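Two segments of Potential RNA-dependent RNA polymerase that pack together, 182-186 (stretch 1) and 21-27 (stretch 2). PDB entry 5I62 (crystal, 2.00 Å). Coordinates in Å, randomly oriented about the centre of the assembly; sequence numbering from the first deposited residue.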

ATOM      1  N   ALA A 182      -2.235  14.657  12.114  1.00 14.30           N
ATOM      2  CA  ALA A 182      -2.552  14.092  10.813  1.00 16.09           C
ATOM      3  C   ALA A 182      -3.854  14.703  10.310  1.00 14.50           C
ATOM      4  O   ALA A 182      -4.710  15.122  11.089  1.00 16.49           O
ATOM      5  CB  ALA A 182      -2.692  12.567  10.880  1.00 14.97           C
ATOM      6  N   VAL A 183      -4.001  14.756   9.001  1.00 14.99           N
ATOM      7  CA  VAL A 183      -5.244  15.208   8.386  1.00 16.05           C
ATOM      8  C   VAL A 183      -5.946  14.004   7.781  1.00 16.01           C
ATOM      9  O   VAL A 183      -5.315  13.191   7.099  1.00 15.75           O
ATOM     10  CB  VAL A 183      -4.973  16.289   7.327  1.00 16.40           C
ATOM     11  CG1 VAL A 183      -6.209  16.524   6.467  1.00 15.77           C
ATOM     12  CG2 VAL A 183      -4.523  17.596   8.010  1.00 14.25           C
ATOM     13  N   LEU A 184      -7.261  13.900   8.017  1.00 18.01           N
ATOM     14  CA  LEU A 184      -8.059  12.795   7.489  1.00 16.30           C
ATOM     15  C   LEU A 184      -8.115  12.879   5.970  1.00 18.82           C
ATOM     16  O   LEU A 184      -8.695  13.821   5.417  1.00 18.78           O
ATOM     17  CB  LEU A 184      -9.470  12.808   8.068  1.00 16.25           C
ATOM     18  CG  LEU A 184     -10.374  11.667   7.559  1.00 17.59           C
ATOM     19  CD1 LEU A 184      -9.875  10.294   8.029  1.00 16.96           C
ATOM     20  CD2 LEU A 184     -11.834  11.856   7.952  1.00 14.95           C
ATOM     21  N   GLY A 185      -7.509  11.897   5.302  1.00 16.00           N
ATOM     22  CA  GLY A 185      -7.594  11.739   3.868  1.00 16.22           C
ATOM     23  C   GLY A 185      -8.402  10.507   3.470  1.00 18.86           C
ATOM     24  O   GLY A 185      -8.942   9.772   4.297  1.00 17.57           O
ATOM     25  N   TRP A 186      -8.471  10.289   2.162  1.00 15.15           N
ATOM     26  CA  TRP A 186      -9.383   9.293   1.621  1.00 18.60           C
ATOM     27  C   TRP A 186      -8.799   8.680   0.359  1.00 20.45           C
ATOM     28  O   TRP A 186      -8.151   9.362  -0.429  1.00 17.75           O
ATOM     29  CB  TRP A 186     -10.755   9.914   1.330  1.00 18.37           C
ATOM     30  CG  TRP A 186     -11.732   8.973   0.660  1.00 15.80           C
ATOM     31  CD1 TRP A 186     -12.637   8.162   1.276  1.00 18.96           C
ATOM     32  CD2 TRP A 186     -11.913   8.784  -0.746  1.00 17.35           C
ATOM     33  NE1 TRP A 186     -13.360   7.462   0.339  1.00 20.81           N
ATOM     34  CE2 TRP A 186     -12.940   7.831  -0.911  1.00 18.52           C
ATOM     35  CE3 TRP A 186     -11.309   9.331  -1.882  1.00 21.05           C
ATOM     36  CZ2 TRP A 186     -13.376   7.413  -2.167  1.00 18.26           C
ATOM     37  CZ3 TRP A 186     -11.745   8.914  -3.134  1.00 25.02           C
ATOM     38  CH2 TRP A 186     -12.770   7.968  -3.264  1.00 19.42           C
TER
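Stretch 2 (21-27) AYFSNVV

A single phenolic hydroxyl ties a helix to the backbone of a buried strand in this contact: Tyr-22 OH donates a short hydrogen bond to Leu-184 O, with 2.6 Å between the two oxygens. The pairing illustrates a general principle of helix-on-strand packing. A helix satisfies its own backbone hydrogen bonds internally, so when it lies against a strand any polar link to that strand's main chain must usually come from a side chain, and tyrosine is well suited to the task because its hydroxyl sits at the end of a long side chain whose ring is otherwise apolar.

Stretch 2, residues 21-27 of the polymerase, is helical throughout and belongs to a longer helix. Its regular winding is evident in the bond from Val-26 N to Tyr-22 O (3.0 Å) and in the next, from Val-27 N to Phe-23 O (2.9 Å). Stretch 1 is an extended strand that continues later in the chain. The two run in broadly the same sense, their N-to-C directions differing by 52°, and their axes approach to 9.8 Å. The nearest backbone register pairs Gly-185 CA with Val-26 CA, 8.0 Å apart, a gap that side chains must fill.

Tyr-22 and Val-26, one helical turn apart, both direct their CA-to-CB bonds toward the strand. Tyr-22 adopts a t rotamer at chi1, and its hydroxyl, bonded to Leu-184 O, also lies 3.1 Å from Gly-185 CA. Both of these strand atoms sit at the edge of the ring, near its plane. An ideal CB on Gly-185 would lie 3.4 Å from Tyr-22 OH, in contact but without a clash, so this approach alone does not require glycine.

Apolar contacts complete the fit. Val-183, also pointing toward the helix, meets two consecutive aromatic residues with the same methyl: CG1 is 3.5 Å from Tyr-22 CE2 and 3.8 Å from Phe-23 CZ. Phe-23 leaves the helix sideways, but the end of its ring comes nearer the strand, which explains how it can share this valine with its neighbour. Farther along, Leu-184 CD2 approaches Val-26 CG1 at 4.2 Å, while Val-26 CG2 lies 4.0 Å from Leu-184 O, the same carbonyl that accepts the tyrosine hydrogen bond. Trp-186 begins toward the helix, yet its end leads away and it makes no contact. The buried surface is modest, 224 Å² summed over both sides, and it combines one hydrogen bond with a small set of apolar contacts.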

ATOM      1  N   ALA A  21     -11.375  24.447   1.818  1.00 21.00           N
ATOM      2  CA  ALA A  21     -12.036  23.649   0.795  1.00 22.25           C
ATOM      3  C   ALA A  21     -11.878  22.164   1.073  1.00 23.75           C
ATOM      4  O   ALA A  21     -12.820  21.383   0.887  1.00 20.20           O
ATOM      5  CB  ALA A  21     -11.461  23.970  -0.575  1.00 21.25           C
ATOM      6  N   TYR A  22     -10.671  21.755   1.470  1.00 20.51           N
ATOM      7  CA  TYR A  22     -10.406  20.344   1.730  1.00 20.98           C
ATOM      8  C   TYR A  22     -11.420  19.776   2.714  1.00 19.10           C
ATOM      9  O   TYR A  22     -12.075  18.767   2.435  1.00 21.69           O
ATOM     10  CB  TYR A  22      -8.983  20.157   2.255  1.00 22.26           C
ATOM     11  CG  TYR A  22      -8.634  18.700   2.479  1.00 22.20           C
ATOM     12  CD1 TYR A  22      -8.110  17.921   1.450  1.00 23.94           C
ATOM     13  CD2 TYR A  22      -8.858  18.101   3.711  1.00 20.43           C
ATOM     14  CE1 TYR A  22      -7.807  16.579   1.653  1.00 22.17           C
ATOM     15  CE2 TYR A  22      -8.565  16.759   3.915  1.00 18.04           C
ATOM     16  CZ  TYR A  22      -8.036  16.017   2.888  1.00 18.53           C
ATOM     17  OH  TYR A  22      -7.740  14.691   3.112  1.00 21.85           O
ATOM     18  N   PHE A  23     -11.572  20.415   3.872  1.00 17.06           N
ATOM     19  CA  PHE A  23     -12.453  19.845   4.883  1.00 19.34           C
ATOM     20  C   PHE A  23     -13.927  19.965   4.506  1.00 21.15           C
ATOM     21  O   PHE A  23     -14.738  19.123   4.926  1.00 16.92           O
ATOM     22  CB  PHE A  23     -12.172  20.468   6.244  1.00 18.81           C
ATOM     23  CG  PHE A  23     -10.973  19.874   6.930  1.00 20.31           C
ATOM     24  CD1 PHE A  23     -10.925  18.504   7.179  1.00 18.07           C
ATOM     25  CD2 PHE A  23      -9.890  20.653   7.299  1.00 19.10           C
ATOM     26  CE1 PHE A  23      -9.834  17.924   7.818  1.00 16.71           C
ATOM     27  CE2 PHE A  23      -8.786  20.076   7.935  1.00 21.17           C
ATOM     28  CZ  PHE A  23      -8.769  18.707   8.193  1.00 18.26           C
ATOM     29  N   SER A  24     -14.301  20.982   3.721  1.00 22.66           N
ATOM     30  CA  SER A  24     -15.660  21.024   3.181  1.00 21.67           C
ATOM     31  C   SER A  24     -15.936  19.790   2.342  1.00 15.89           C
ATOM     32  O   SER A  24     -17.023  19.218   2.401  1.00 21.63           O
ATOM     33  CB  SER A  24     -15.873  22.270   2.314  1.00 23.29           C
ATOM     34  OG  SER A  24     -15.668  23.444   3.070  1.00 36.68           O
ATOM     35  N   ASN A  25     -14.973  19.408   1.508  1.00 18.14           N
ATOM     36  CA  ASN A  25     -15.140  18.217   0.693  1.00 21.17           C
ATOM     37  C   ASN A  25     -15.174  16.954   1.556  1.00 21.81           C
ATOM     38  O   ASN A  25     -15.918  16.009   1.253  1.00 18.60           O
ATOM     39  CB  ASN A  25     -14.034  18.140  -0.351  1.00 21.22           C
ATOM     40  CG  ASN A  25     -14.176  16.937  -1.252  1.00 31.48           C
ATOM     41  OD1 ASN A  25     -13.316  16.049  -1.258  1.00 39.17           O
ATOM     42  ND2 ASN A  25     -15.279  16.873  -1.991  1.00 30.11           N
ATOM     43  N   VAL A  26     -14.393  16.920   2.640  1.00 19.73           N
ATOM     44  CA  VAL A  26     -14.481  15.793   3.576  1.00 19.57           C
ATOM     45  C   VAL A  26     -15.896  15.678   4.139  1.00 22.47           C
ATOM     46  O   VAL A  26     -16.473  14.587   4.214  1.00 20.38           O
ATOM     47  CB  VAL A  26     -13.445  15.929   4.707  1.00 18.41           C
ATOM     48  CG1 VAL A  26     -13.736  14.885   5.806  1.00 17.06           C
ATOM     49  CG2 VAL A  26     -12.011  15.766   4.168  1.00 16.10           C
ATOM     50  N   VAL A  27     -16.471  16.807   4.557  1.00 18.87           N
ATOM     51  CA  VAL A  27     -17.814  16.800   5.129  1.00 18.87           C
ATOM     52  C   VAL A  27     -18.837  16.365   4.083  1.00 21.81           C
ATOM     53  O   VAL A  27     -19.725  15.547   4.361  1.00 25.42           O
ATOM     54  CB  VAL A  27     -18.170  18.188   5.704  1.00 24.57           C
ATOM     55  CG1 VAL A  27     -19.623  18.207   6.167  1.00 26.94           C
ATOM     56  CG2 VAL A  27     -17.245  18.560   6.854  1.00 22.73           C
TER